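Local coordinates for protein 1,3,6,8-tetrahydroxynaphthalene synthase (Streptomyces coelicolor, PDB 1U0M) that catalyses the iterative condensation of five malonyl-CoA units and the cyclisation of the pentaketide to 1,3,6,8-tetrahydroxynaphthalene, a step in melanin biosynthesis, at residues P41-P44 / L45-L49; G310-A313 / S314-L318. All blocks are in the same frame, centred on the assembly; numbering follows the deposited sequence.

Interaction 1 of 2, residues P41-P44 / L45-L49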
ATOM      1  N   PRO A  41      17.011  -6.031 -33.896  1.00 51.17           N
ATOM      2  CA  PRO A  41      18.225  -5.283 -34.249  1.00 49.94           C
ATOM      3  C   PRO A  41      19.252  -5.118 -33.124  1.00 49.04           C
ATOM      4  O   PRO A  41      20.443  -4.940 -33.376  1.00 47.67           O
ATOM      5  CB  PRO A  41      17.673  -3.939 -34.711  1.00 51.47           C
ATOM      6  CG  PRO A  41      16.356  -4.329 -35.338  1.00 53.21           C
ATOM      7  CD  PRO A  41      15.803  -5.295 -34.319  1.00 50.59           C
ATOM      8  N   GLN A  42      18.793  -5.160 -31.881  1.00 46.96           N
ATOM      9  CA  GLN A  42      19.702  -5.004 -30.755  1.00 44.89           C
ATOM     10  C   GLN A  42      19.865  -6.317 -30.004  1.00 41.46           C
ATOM     11  O   GLN A  42      20.300  -6.333 -28.853  1.00 38.06           O
ATOM     12  CB  GLN A  42      19.174  -3.927 -29.817  1.00 48.25           C
ATOM     13  CG  GLN A  42      19.148  -2.541 -30.431  1.00 52.43           C
ATOM     14  CD  GLN A  42      20.214  -1.654 -29.841  1.00 54.34           C
ATOM     15  OE1 GLN A  42      20.054  -1.118 -28.743  1.00 58.91           O
ATOM     16  NE2 GLN A  42      21.323  -1.511 -30.551  1.00 57.05           N
ATOM     17  N   LEU A  43      19.517  -7.413 -30.672  1.00 38.34           N
ATOM     18  CA  LEU A  43      19.603  -8.749 -30.090  1.00 38.79           C
ATOM     19  C   LEU A  43      20.958  -9.105 -29.457  1.00 37.46           C
ATOM     20  O   LEU A  43      21.016  -9.472 -28.285  1.00 37.29           O
ATOM     21  CB  LEU A  43      19.236  -9.800 -31.141  1.00 38.49           C
ATOM     22  CG  LEU A  43      19.300 -11.260 -30.681  1.00 38.81           C
ATOM     23  CD1 LEU A  43      18.186 -11.531 -29.693  1.00 40.60           C
ATOM     24  CD2 LEU A  43      19.170 -12.183 -31.890  1.00 38.66           C
ATOM     25  N   PRO A  44      22.064  -9.000 -30.221  1.00 37.33           N
ATOM     26  CA  PRO A  44      23.366  -9.340 -29.630  1.00 36.36           C
ATOM     27  C   PRO A  44      23.639  -8.553 -28.354  1.00 34.81           C
ATOM     28  O   PRO A  44      24.155  -9.095 -27.380  1.00 36.59           O
ATOM     29  CB  PRO A  44      24.363  -9.023 -30.756  1.00 35.47           C
ATOM     30  CG  PRO A  44      23.677  -7.979 -31.544  1.00 37.76           C
ATOM     31  CD  PRO A  44      22.233  -8.427 -31.567  1.00 34.08           C
ATOM     32  N   LEU A  45      23.265  -7.281 -28.357  1.00 33.39           N
ATOM     33  CA  LEU A  45      23.462  -6.436 -27.187  1.00 34.33           C
ATOM     34  C   LEU A  45      22.627  -6.960 -26.013  1.00 35.21           C
ATOM     35  O   LEU A  45      23.093  -7.011 -24.867  1.00 35.32           O
ATOM     36  CB  LEU A  45      23.048  -4.997 -27.506  1.00 33.15           C
ATOM     37  CG  LEU A  45      22.956  -4.100 -26.265  1.00 37.03           C
ATOM     38  CD1 LEU A  45      24.359  -3.833 -25.707  1.00 31.75           C
ATOM     39  CD2 LEU A  45      22.259  -2.795 -26.628  1.00 34.67           C
ATOM     40  N   ALA A  46      21.395  -7.358 -26.313  1.00 33.78           N
ATOM     41  CA  ALA A  46      20.479  -7.862 -25.300  1.00 35.00           C
ATOM     42  C   ALA A  46      21.041  -9.103 -24.627  1.00 33.87           C
ATOM     43  O   ALA A  46      21.131  -9.175 -23.394  1.00 33.44           O
ATOM     44  CB  ALA A  46      19.118  -8.169 -25.933  1.00 32.60           C
ATOM     45  N   LEU A  47      21.423 -10.081 -25.442  1.00 34.23           N
ATOM     46  CA  LEU A  47      21.988 -11.331 -24.935  1.00 33.30           C
ATOM     47  C   LEU A  47      23.235 -11.135 -24.067  1.00 33.10           C
ATOM     48  O   LEU A  47      23.383 -11.786 -23.028  1.00 31.79           O
ATOM     49  CB  LEU A  47      22.312 -12.257 -26.108  1.00 34.66           C
ATOM     50  CG  LEU A  47      21.212 -13.213 -26.592  1.00 38.58           C
ATOM     51  CD1 LEU A  47      19.838 -12.662 -26.289  1.00 38.79           C
ATOM     52  CD2 LEU A  47      21.383 -13.455 -28.078  1.00 38.89           C
ATOM     53  N   ARG A  48      24.131 -10.247 -24.498  1.00 34.42           N
ATOM     54  CA  ARG A  48      25.368  -9.981 -23.767  1.00 33.85           C
ATOM     55  C   ARG A  48      25.062  -9.425 -22.386  1.00 34.22           C
ATOM     56  O   ARG A  48      25.613  -9.880 -21.375  1.00 35.52           O
ATOM     57  CB  ARG A  48      26.249  -8.986 -24.550  1.00 34.99           C
ATOM     58  CG  ARG A  48      27.519  -8.533 -23.801  1.00 34.62           C
ATOM     59  CD  ARG A  48      28.501  -7.783 -24.723  1.00 33.59           C
ATOM     60  NE  ARG A  48      27.974  -6.491 -25.149  1.00 31.66           N
ATOM     61  CZ  ARG A  48      27.923  -5.413 -24.375  1.00 31.06           C
ATOM     62  NH1 ARG A  48      28.379  -5.459 -23.132  1.00 31.34           N
ATOM     63  NH2 ARG A  48      27.390  -4.296 -24.833  1.00 34.11           N
ATOM     64  N   LEU A  49      24.191  -8.422 -22.359  1.00 36.21           N
ATOM     65  CA  LEU A  49      23.773  -7.767 -21.123  1.00 37.39           C
ATOM     66  C   LEU A  49      23.207  -8.792 -20.151  1.00 38.21           C
ATOM     67  O   LEU A  49      23.579  -8.833 -18.979  1.00 37.62           O
ATOM     68  CB  LEU A  49      22.718  -6.703 -21.437  1.00 37.20           C
ATOM     69  CG  LEU A  49      23.236  -5.336 -21.920  1.00 37.58           C
ATOM     70  CD1 LEU A  49      24.264  -5.520 -23.012  1.00 38.84           C
ATOM     71  CD2 LEU A  49      22.077  -4.494 -22.420  1.00 37.70           C
TER
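Gln42, Leu43 and Pro44 offer their backbone carbonyls to the amides of Ala46, Leu47 and Arg48. These three hydrogen bonds form the first turn of helix 43-52. Ala46 N lies 2.9 Å from Gln42 O. Leu47 N reaches Leu43 O at 2.9 Å, and this bond is nearly straight, with an N-H...O angle of 172°. Arg48 N to Pro44 O is longer, at 3.1 Å, and its donor is tilted 25° from the carbonyl plane. Pro44 has no N-H to give, which costs no helical bond so near the N-terminus, where the first amides have no carbonyl one turn back. Gln42 holds the N-cap position, and its backbone N is hydrogen-bonded to His40 ND1.

Apolar contacts follow the same spacing. Leu43 and Leu47, one turn apart, meet obliquely through their ends, with Leu43 CD1 3.9 Å from Leu47 CD1. Leu43 CG stands anti to the backbone N (chi1 179°), which lets the methyl CD1 reach forward to Leu47. The other Leu47 methyl, CD2, lies 4.0 Å from Leu43 CG. Both side chains also touch helix 26-37. An alanine at Leu47 would lack both methyls, and Leu43 would probably lose its neighbour one turn on, with a gap opening toward Ala33 and Arg34.

One contact is mixed. Gln42 and Leu45 run side by side in the same direction, and Gln42 OE1 comes within 3.5 Å of Leu45 CD2. Gln42 also touches Val187, and Ala46 touches Leu190, both on helix 187-195.

Together these features mark the N-terminal start of an alpha helix at the protein surface: a first turn opened by an N-cap glutamine, with a proline in it and a leucine pair spaced i to i+4.

Interaction 2 of 2, residues G310-A313 / S314-L318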
ATOM      1  N   GLY A 310      17.650 -14.700  -8.868  1.00 37.61           N
ATOM      2  CA  GLY A 310      17.410 -13.618  -9.797  1.00 34.72           C
ATOM      3  C   GLY A 310      16.874 -12.481  -8.963  1.00 33.92           C
ATOM      4  O   GLY A 310      16.972 -12.506  -7.737  1.00 32.74           O
ATOM      5  N   ASN A 311      16.304 -11.475  -9.606  1.00 33.33           N
ATOM      6  CA  ASN A 311      15.757 -10.364  -8.860  1.00 32.60           C
ATOM      7  C   ASN A 311      14.334 -10.706  -8.455  1.00 33.84           C
ATOM      8  O   ASN A 311      13.422 -10.719  -9.288  1.00 32.58           O
ATOM      9  CB  ASN A 311      15.751  -9.100  -9.702  1.00 31.48           C
ATOM     10  CG  ASN A 311      15.480  -7.881  -8.879  1.00 32.42           C
ATOM     11  OD1 ASN A 311      14.697  -7.928  -7.916  1.00 36.09           O
ATOM     12  ND2 ASN A 311      16.117  -6.769  -9.240  1.00 28.75           N
ATOM     13  N   ILE A 312      14.149 -10.984  -7.170  1.00 34.83           N
ATOM     14  CA  ILE A 312      12.845 -11.334  -6.657  1.00 32.88           C
ATOM     15  C   ILE A 312      12.232 -10.157  -5.902  1.00 34.53           C
ATOM     16  O   ILE A 312      11.569 -10.330  -4.873  1.00 36.18           O
ATOM     17  CB  ILE A 312      12.937 -12.571  -5.757  1.00 32.37           C
ATOM     18  CG1 ILE A 312      13.883 -12.318  -4.582  1.00 35.42           C
ATOM     19  CG2 ILE A 312      13.499 -13.718  -6.547  1.00 34.36           C
ATOM     20  CD1 ILE A 312      13.953 -13.466  -3.624  1.00 29.21           C
ATOM     21  N   ALA A 313      12.463  -8.961  -6.441  1.00 33.82           N
ATOM     22  CA  ALA A 313      11.948  -7.714  -5.894  1.00 32.37           C
ATOM     23  C   ALA A 313      12.105  -7.543  -4.390  1.00 33.31           C
ATOM     24  O   ALA A 313      13.169  -7.793  -3.833  1.00 35.19           O
ATOM     25  CB  ALA A 313      10.484  -7.546  -6.278  1.00 34.62           C
ATOM     26  N   SER A 314      11.019  -7.122  -3.746  1.00 33.47           N
ATOM     27  CA  SER A 314      10.986  -6.863  -2.315  1.00 33.89           C
ATOM     28  C   SER A 314      11.569  -7.975  -1.453  1.00 35.96           C
ATOM     29  O   SER A 314      12.040  -7.721  -0.347  1.00 37.29           O
ATOM     30  CB  SER A 314       9.546  -6.567  -1.871  1.00 34.70           C
ATOM     31  OG  SER A 314       8.695  -7.700  -2.014  1.00 32.85           O
ATOM     32  N   ALA A 315      11.568  -9.201  -1.965  1.00 36.19           N
ATOM     33  CA  ALA A 315      12.068 -10.331  -1.197  1.00 36.13           C
ATOM     34  C   ALA A 315      13.588 -10.483  -1.167  1.00 38.69           C
ATOM     35  O   ALA A 315      14.100 -11.289  -0.396  1.00 40.36           O
ATOM     36  CB  ALA A 315      11.432 -11.613  -1.708  1.00 34.99           C
ATOM     37  N   VAL A 316      14.317  -9.724  -1.983  1.00 38.34           N
ATOM     38  CA  VAL A 316      15.775  -9.847  -1.998  1.00 38.47           C
ATOM     39  C   VAL A 316      16.444  -9.581  -0.645  1.00 42.29           C
ATOM     40  O   VAL A 316      17.183 -10.436  -0.151  1.00 42.89           O
ATOM     41  CB  VAL A 316      16.425  -8.917  -3.048  1.00 37.90           C
ATOM     42  CG1 VAL A 316      17.937  -8.940  -2.887  1.00 36.06           C
ATOM     43  CG2 VAL A 316      16.056  -9.372  -4.455  1.00 35.26           C
ATOM     44  N   VAL A 317      16.203  -8.411  -0.049  1.00 42.38           N
ATOM     45  CA  VAL A 317      16.823  -8.099   1.241  1.00 45.00           C
ATOM     46  C   VAL A 317      16.650  -9.245   2.215  1.00 45.82           C
ATOM     47  O   VAL A 317      17.612  -9.701   2.824  1.00 48.48           O
ATOM     48  CB  VAL A 317      16.230  -6.835   1.923  1.00 42.11           C
ATOM     49  CG1 VAL A 317      16.827  -5.594   1.332  1.00 40.65           C
ATOM     50  CG2 VAL A 317      14.732  -6.827   1.792  1.00 41.61           C
ATOM     51  N   LEU A 318      15.411  -9.703   2.343  1.00 46.80           N
ATOM     52  CA  LEU A 318      15.069 -10.780   3.253  1.00 46.87           C
ATOM     53  C   LEU A 318      15.837 -12.068   2.997  1.00 48.58           C
ATOM     54  O   LEU A 318      16.267 -12.737   3.940  1.00 49.02           O
ATOM     55  CB  LEU A 318      13.563 -11.046   3.193  1.00 45.51           C
ATOM     56  CG  LEU A 318      12.680 -10.163   4.086  1.00 46.27           C
ATOM     57  CD1 LEU A 318      13.067  -8.704   3.933  1.00 45.81           C
ATOM     58  CD2 LEU A 318      11.213 -10.378   3.738  1.00 42.62           C
TER
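Ala313, Val316 and Ile312 meet where a type II' beta turn, Ile312 to Ala315, leads into helix 315-326. Ala313 has the positive phi of the second turn position (46°), a place often taken by glycine. Two backbone bonds close this corner. Ala315 N donates to Ile312 O at 3.1 Å. Val316 N donates to Ala313 O at 2.9 Å, almost straight at 174°, but the donor sits above the carbonyl plane.

The Ile312 side chain runs from the open end of the turn against Ala315 and Val316, away from the Ala313-Ser314 corner. Its CG1 stands between the backbone N and the carbonyl carbon (chi1 59°). From there CD1 reaches Ala315 CB at 3.7 Å. CG1 itself meets Val316 at the methyl CG2.

Before the turn, Asn311 forms an Asx turn: its OD1 accepts from Ala313 N at 2.9 Å, in the carbonyl plane. This bond probably helps to fix the rotation of the Asn311 side-chain amide. The side chain also touches Cys146, the probable active-site cysteine, and His278. The grouping is consistent with the Cys-His-Asn triad of chalcone synthases, on a thiolase fold. Ser314, next in the turn, bonds through OG to Glu174.

Val316 touches His278 too, so it joins the start of helix 315-326 to strand 276-278. Its CG2 lies 3.3 Å from Ala313 O and 4.0 Å from Asn311 OD1.

How the interactions relate
Interaction 1 is a surface contact on helix 43-52, whereas interaction 2 is fully buried near the middle of the chain. Their centres are about 25 Å apart, their nearest atoms about 12 Å, and they do not touch. Both lead into a helix. Residues 41-49 do so with regular i to i+4 bonds and a leucine pair; residues 310-318 do so with tight turns and a polar side chain that grips the backbone. Helix 187-195 borders interaction 1 through Val187 and Leu190, and Leu195 at its end is backbone-bonded to Asn311 of interaction 2. Only interaction 2 lies beside the probable active-site cysteine.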